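Local coordinates for insecticyanin-A (Manduca sexta, PDB 1Z24), which binds the chromophore biliverdin IX gamma in a lipocalin barrel and, as a blue protein mixed with carotene-bearing lipoproteins, gives hornworms their green camouflage colour, at residues A[12-18]-A[104-110]; A[62-67]-A[174-178]. One frame throughout, in Å; residues are numbered along the deposited sequence.

Contact 1 of 2, residues A[12-18]-A[104-110]; sequences VKPVNDF and WVLATDY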
loop_
_atom_site.group_PDB
_atom_site.type_symbol
_atom_site.label_atom_id
_atom_site.label_comp_id
_atom_site.label_asym_id
_atom_site.label_seq_id
_atom_site.Cartn_x
_atom_site.Cartn_y
_atom_site.Cartn_z
ATOM N N VAL A 12 -7.572 -0.123 0.699
ATOM C CA VAL A 12 -8.126 0.867 1.607
ATOM C C VAL A 12 -9.615 0.583 1.807
ATOM O O VAL A 12 -10.310 0.124 0.917
ATOM C CB VAL A 12 -7.903 2.249 1.051
ATOM C CG1 VAL A 12 -8.339 2.189 -0.340
ATOM C CG2 VAL A 12 -8.985 3.086 1.657
ATOM N N LYS A 13 -10.121 0.814 2.983
ATOM C CA LYS A 13 -11.529 0.578 3.281
ATOM C C LYS A 13 -12.086 1.844 3.877
ATOM O O LYS A 13 -11.552 2.324 4.850
ATOM C CB LYS A 13 -11.643 -0.533 4.319
ATOM C CG LYS A 13 -13.064 -0.768 4.769
ATOM C CD LYS A 13 -13.249 -1.629 6.033
ATOM C CE LYS A 13 -13.092 -0.787 7.300
ATOM N NZ LYS A 13 -14.000 0.388 7.443
ATOM N N PRO A 14 -13.123 2.401 3.282
ATOM C CA PRO A 14 -13.729 3.620 3.736
ATOM C C PRO A 14 -14.534 3.427 5.002
ATOM O O PRO A 14 -14.647 2.328 5.503
ATOM C CB PRO A 14 -14.613 4.076 2.606
ATOM C CG PRO A 14 -14.841 2.866 1.712
ATOM C CD PRO A 14 -13.860 1.827 2.181
ATOM N N VAL A 15 -15.075 4.516 5.513
ATOM C CA VAL A 15 -15.848 4.482 6.722
ATOM C C VAL A 15 -17.054 3.534 6.692
ATOM O O VAL A 15 -17.746 3.390 5.683
ATOM C CB VAL A 15 -16.241 5.927 7.086
ATOM C CG1 VAL A 15 -17.236 6.445 6.066
ATOM C CG2 VAL A 15 -16.913 5.977 8.470
ATOM N N ASN A 16 -17.301 2.896 7.826
ATOM C CA ASN A 16 -18.424 1.987 7.965
ATOM C C ASN A 16 -19.725 2.668 8.455
ATOM O O ASN A 16 -19.734 3.709 9.150
ATOM C CB ASN A 16 -18.088 0.925 9.038
ATOM C CG ASN A 16 -17.196 -0.109 8.466
ATOM O OD1 ASN A 16 -16.138 -0.410 8.964
ATOM N ND2 ASN A 16 -17.634 -0.676 7.397
ATOM N N ASP A 17 -20.851 2.057 8.127
ATOM C CA ASP A 17 -22.108 2.612 8.593
ATOM C C ASP A 17 -22.339 4.009 8.145
ATOM O O ASP A 17 -22.829 4.829 8.893
ATOM C CB ASP A 17 -22.126 2.603 10.113
ATOM C CG ASP A 17 -23.132 1.565 10.565
ATOM O OD1 ASP A 17 -22.921 0.761 11.470
ATOM O OD2 ASP A 17 -24.252 1.605 9.852
ATOM N N PHE A 18 -21.986 4.262 6.907
ATOM C CA PHE A 18 -22.164 5.577 6.394
ATOM C C PHE A 18 -23.615 6.038 6.403
ATOM O O PHE A 18 -24.495 5.301 5.973
ATOM C CB PHE A 18 -21.709 5.541 4.960
ATOM C CG PHE A 18 -21.640 6.950 4.365
ATOM C CD1 PHE A 18 -22.304 7.339 3.199
ATOM C CD2 PHE A 18 -20.859 7.916 4.985
ATOM C CE1 PHE A 18 -22.211 8.623 2.637
ATOM C CE2 PHE A 18 -20.763 9.207 4.463
ATOM C CZ PHE A 18 -21.411 9.569 3.273
ATOM N N TRP A 104 -14.012 8.656 -1.653
ATOM C CA TRP A 104 -14.127 7.662 -0.634
ATOM C C TRP A 104 -14.014 8.412 0.700
ATOM O O TRP A 104 -13.115 9.218 0.886
ATOM C CB TRP A 104 -12.902 6.677 -0.638
ATOM C CG TRP A 104 -12.897 5.812 -1.854
ATOM C CD1 TRP A 104 -13.191 6.238 -3.119
ATOM C CD2 TRP A 104 -12.566 4.428 -1.954
ATOM N NE1 TRP A 104 -13.088 5.197 -4.004
ATOM C CE2 TRP A 104 -12.665 4.064 -3.309
ATOM C CE3 TRP A 104 -12.124 3.482 -1.048
ATOM C CZ2 TRP A 104 -12.355 2.759 -3.762
ATOM C CZ3 TRP A 104 -11.852 2.194 -1.458
ATOM C CH2 TRP A 104 -11.939 1.848 -2.811
ATOM N N VAL A 105 -14.910 8.149 1.635
ATOM C CA VAL A 105 -14.871 8.800 2.937
ATOM C C VAL A 105 -14.143 7.892 3.900
ATOM O O VAL A 105 -14.651 6.833 4.303
ATOM C CB VAL A 105 -16.298 9.088 3.498
ATOM C CG1 VAL A 105 -16.247 9.957 4.808
ATOM C CG2 VAL A 105 -16.973 9.926 2.414
ATOM N N LEU A 106 -12.929 8.303 4.256
ATOM C CA LEU A 106 -12.140 7.505 5.183
ATOM C C LEU A 106 -12.653 7.597 6.617
ATOM O O LEU A 106 -12.630 6.639 7.384
ATOM C CB LEU A 106 -10.698 8.040 5.219
ATOM C CG LEU A 106 -9.975 7.972 3.894
ATOM C CD1 LEU A 106 -8.459 8.093 4.079
ATOM C CD2 LEU A 106 -10.391 6.696 3.189
ATOM N N ALA A 107 -13.098 8.776 6.991
ATOM C CA ALA A 107 -13.616 9.013 8.343
ATOM C C ALA A 107 -14.364 10.347 8.472
ATOM O O ALA A 107 -14.079 11.325 7.793
ATOM C CB ALA A 107 -12.414 9.252 9.241
ATOM N N THR A 108 -15.334 10.369 9.371
ATOM C CA THR A 108 -16.103 11.553 9.617
ATOM C C THR A 108 -16.960 11.414 10.868
ATOM O O THR A 108 -17.404 10.319 11.260
ATOM C CB THR A 108 -17.101 11.719 8.472
ATOM O OG1 THR A 108 -17.756 12.966 8.656
ATOM C CG2 THR A 108 -18.187 10.606 8.440
ATOM N N ASP A 109 -17.214 12.555 11.484
ATOM C CA ASP A 109 -18.090 12.590 12.662
ATOM C C ASP A 109 -19.429 13.220 12.268
ATOM O O ASP A 109 -20.253 13.518 13.096
ATOM C CB ASP A 109 -17.649 13.321 13.886
ATOM C CG ASP A 109 -17.419 14.756 13.603
ATOM O OD1 ASP A 109 -17.530 15.298 12.503
ATOM O OD2 ASP A 109 -17.094 15.334 14.681
ATOM N N TYR A 110 -19.617 13.436 10.960
ATOM C CA TYR A 110 -20.813 14.007 10.343
ATOM C C TYR A 110 -21.145 15.470 10.673
ATOM O O TYR A 110 -21.543 16.223 9.788
ATOM C CB TYR A 110 -22.050 13.149 10.558
ATOM C CG TYR A 110 -21.893 11.735 10.087
ATOM C CD1 TYR A 110 -22.081 11.504 8.724
ATOM C CD2 TYR A 110 -21.578 10.663 10.939
ATOM C CE1 TYR A 110 -21.987 10.216 8.196
ATOM C CE2 TYR A 110 -21.452 9.371 10.419
ATOM C CZ TYR A 110 -21.657 9.162 9.048
ATOM O OH TYR A 110 -21.514 7.911 8.529
#
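The Trp104 indole packs against Val12 and Pro14: its CZ3 comes within 3.5 Å of Val12 O, which sits at the ring edge, and within 3.7 Å of Val12 CG1, while its CE3 meets Pro14 CG at 3.9 Å. One backbone hydrogen bond joins the segments, Val15 N to Val105 O, at 2.6 Å and nearly straight. Val15 also packs its CG1 on Val105 CB at 3.8 Å. This is the N-terminal segment of a lipocalin running past a barrel strand, just before the short helix 20-23. The strand carries a classic beta bulge here, with Leu106 and Ala107 both opposite Ile115; Leu106 CB points away, yet its CD2 turns back to 4.2 Å from Val12 CG2. Past the bulge, Thr108 OG1 accepts from Tyr110 N at 3.0 Å in an ST turn. The Tyr110 ring comes back beside Phe18, Tyr110 CE1 4.1 Å from Phe18 CE2, and its OH hydrogen-bonds the backbone N of Asp19.

Contact 2 of 2, residues A[62-67]-A[174-178]; sequences VSNGVK and ACQYS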
loop_
_atom_site.group_PDB
_atom_site.type_symbol
_atom_site.label_atom_id
_atom_site.label_comp_id
_atom_site.label_asym_id
_atom_site.label_seq_id
_atom_site.Cartn_x
_atom_site.Cartn_y
_atom_site.Cartn_z
ATOM N N VAL A 62 -14.160 30.167 -6.063
ATOM C CA VAL A 62 -13.924 31.458 -6.651
ATOM C C VAL A 62 -12.520 31.601 -7.280
ATOM O O VAL A 62 -11.469 31.322 -6.667
ATOM C CB VAL A 62 -14.166 32.602 -5.597
ATOM C CG1 VAL A 62 -13.993 33.989 -6.210
ATOM C CG2 VAL A 62 -15.568 32.556 -4.962
ATOM N N SER A 63 -12.517 32.074 -8.527
ATOM C CA SER A 63 -11.303 32.327 -9.280
ATOM C C SER A 63 -11.465 33.731 -9.828
ATOM O O SER A 63 -12.437 33.999 -10.529
ATOM C CB SER A 63 -11.010 31.288 -10.388
ATOM O OG SER A 63 -11.327 30.014 -9.825
ATOM N N ASN A 64 -10.546 34.617 -9.460
ATOM C CA ASN A 64 -10.528 36.004 -9.903
ATOM C C ASN A 64 -11.847 36.713 -9.933
ATOM O O ASN A 64 -12.206 37.284 -10.954
ATOM C CB ASN A 64 -9.922 36.161 -11.318
ATOM C CG ASN A 64 -8.602 35.416 -11.428
ATOM O OD1 ASN A 64 -8.401 34.383 -12.165
ATOM N ND2 ASN A 64 -7.685 35.966 -10.639
ATOM N N GLY A 65 -12.553 36.696 -8.819
ATOM C CA GLY A 65 -13.817 37.390 -8.756
ATOM C C GLY A 65 -14.978 36.665 -9.349
ATOM O O GLY A 65 -16.105 37.142 -9.327
ATOM N N VAL A 66 -14.704 35.511 -9.870
ATOM C CA VAL A 66 -15.787 34.767 -10.450
ATOM C C VAL A 66 -16.084 33.521 -9.678
ATOM O O VAL A 66 -15.182 32.745 -9.303
ATOM C CB VAL A 66 -15.402 34.284 -11.813
ATOM C CG1 VAL A 66 -16.633 33.536 -12.359
ATOM C CG2 VAL A 66 -15.049 35.564 -12.561
ATOM N N LYS A 67 -17.361 33.340 -9.471
ATOM C CA LYS A 67 -17.737 32.190 -8.756
ATOM C C LYS A 67 -18.122 31.129 -9.705
ATOM O O LYS A 67 -19.187 31.214 -10.308
ATOM C CB LYS A 67 -18.905 32.391 -7.819
ATOM C CG LYS A 67 -19.072 31.285 -6.786
ATOM C CD LYS A 67 -20.479 30.805 -6.495
ATOM C CE LYS A 67 -21.544 31.719 -5.901
ATOM N NZ LYS A 67 -22.007 31.309 -4.547
ATOM N N ALA A 174 -11.330 36.349 -0.200
ATOM C CA ALA A 174 -11.258 35.136 -0.995
ATOM C C ALA A 174 -12.591 34.700 -1.510
ATOM O O ALA A 174 -12.748 34.231 -2.630
ATOM C CB ALA A 174 -10.778 34.014 -0.103
ATOM N N CYS A 175 -13.572 34.830 -0.668
ATOM C CA CYS A 175 -14.849 34.364 -1.122
ATOM C C CYS A 175 -15.666 35.340 -1.909
ATOM O O CYS A 175 -16.765 35.023 -2.370
ATOM C CB CYS A 175 -15.665 34.038 0.131
ATOM S SG CYS A 175 -15.029 32.569 0.939
ATOM N N GLN A 176 -15.144 36.528 -2.046
ATOM C CA GLN A 176 -15.867 37.557 -2.756
ATOM C C GLN A 176 -15.943 37.320 -4.238
ATOM O O GLN A 176 -14.958 36.903 -4.857
ATOM C CB GLN A 176 -14.947 38.766 -2.612
ATOM C CG GLN A 176 -15.397 40.206 -2.929
ATOM C CD GLN A 176 -14.478 41.036 -1.981
ATOM O OE1 GLN A 176 -14.876 41.438 -0.847
ATOM N NE2 GLN A 176 -13.185 41.206 -2.366
ATOM N N TYR A 177 -17.098 37.606 -4.816
ATOM C CA TYR A 177 -17.209 37.445 -6.251
ATOM C C TYR A 177 -18.156 38.459 -6.851
ATOM O O TYR A 177 -19.170 38.783 -6.262
ATOM C CB TYR A 177 -17.575 36.074 -6.754
ATOM C CG TYR A 177 -18.885 35.665 -6.170
ATOM C CD1 TYR A 177 -20.085 35.887 -6.865
ATOM C CD2 TYR A 177 -18.901 35.048 -4.913
ATOM C CE1 TYR A 177 -21.291 35.470 -6.306
ATOM C CE2 TYR A 177 -20.103 34.619 -4.350
ATOM C CZ TYR A 177 -21.290 34.847 -5.051
ATOM O OH TYR A 177 -22.455 34.442 -4.483
ATOM N N SER A 178 -17.826 38.956 -8.034
ATOM C CA SER A 178 -18.676 39.927 -8.691
ATOM C C SER A 178 -19.611 39.209 -9.633
ATOM O O SER A 178 -20.698 39.682 -9.944
ATOM C CB SER A 178 -17.849 40.892 -9.482
ATOM O OG SER A 178 -17.162 40.126 -10.475
#
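Val62 is near the end of strand 55-63 in the lipocalin barrel, and from there a tight beta hairpin leads into strand 66-76; the end of helix 172-175 and the residues after it lie against this hairpin. The Val62 side chain, buried, meets mostly backbone carbonyls: its CB is 3.7 Å from Ala174 O, CG2 is 3.8 Å from Cys175 O and CG1 is 3.4 Å from Gln176 O. CG2 also touches the tyrosine ring, 4.2 Å from Tyr177 CD2. Behind this face Cys175 points away from the hairpin and forms a disulfide with Cys43, fixing the end of the helix to the chain just before strand 44-50.

Ser63 and Val66 close the hairpin with two backbone hydrogen bonds, Ser63 N to Val66 O at 2.9 Å and Val66 N to Ser63 O at 2.8 Å, around a type I' turn. Asn64 and Gly65 are its corners, both with positive phi; at Gly65's angles a CB would jam against Asn64 O, which explains the glycine. The CA atoms of Gly65 and Tyr177 are 4.2 Å apart. Gly65 O takes a hydrogen bond from Ser178 N at 2.8 Å, and a weak one from Ser178 OG at 3.4 Å; beyond it Lys67 continues the backbone pairing with Thr179 and Tyr181, so the incoming chain joins strand 66-76 in parallel. The Lys67 side chain lies over Tyr177 in a CH-pi contact, CB 3.8 Å from the ring centroid, and its NZ ends in a weak hydrogen bond to Tyr177 OH at 3.2 Å.

How the contacts relate
Starting from the N terminus, the chain passes strand 3-6 and reaches 12-18, the first half of contact 1, before the barrel proper begins at strand 25-32. The hairpin at 62-67 follows, still awaiting its partner, and contact 1 closes only when strand 97-108 arrives, 86 residues after the end of 12-18. Contact 2 closes later still, after helix 144-154, when 174-178 comes back to the hairpin. The two loops therefore cross. Contact 1 ties the N-terminal segment to the barrel, contact 2 the C-terminal one; both reach the same curled sheet, on opposite sides of the chain's centre, with centres 32 Å apart and nearest atoms about 20 Å apart.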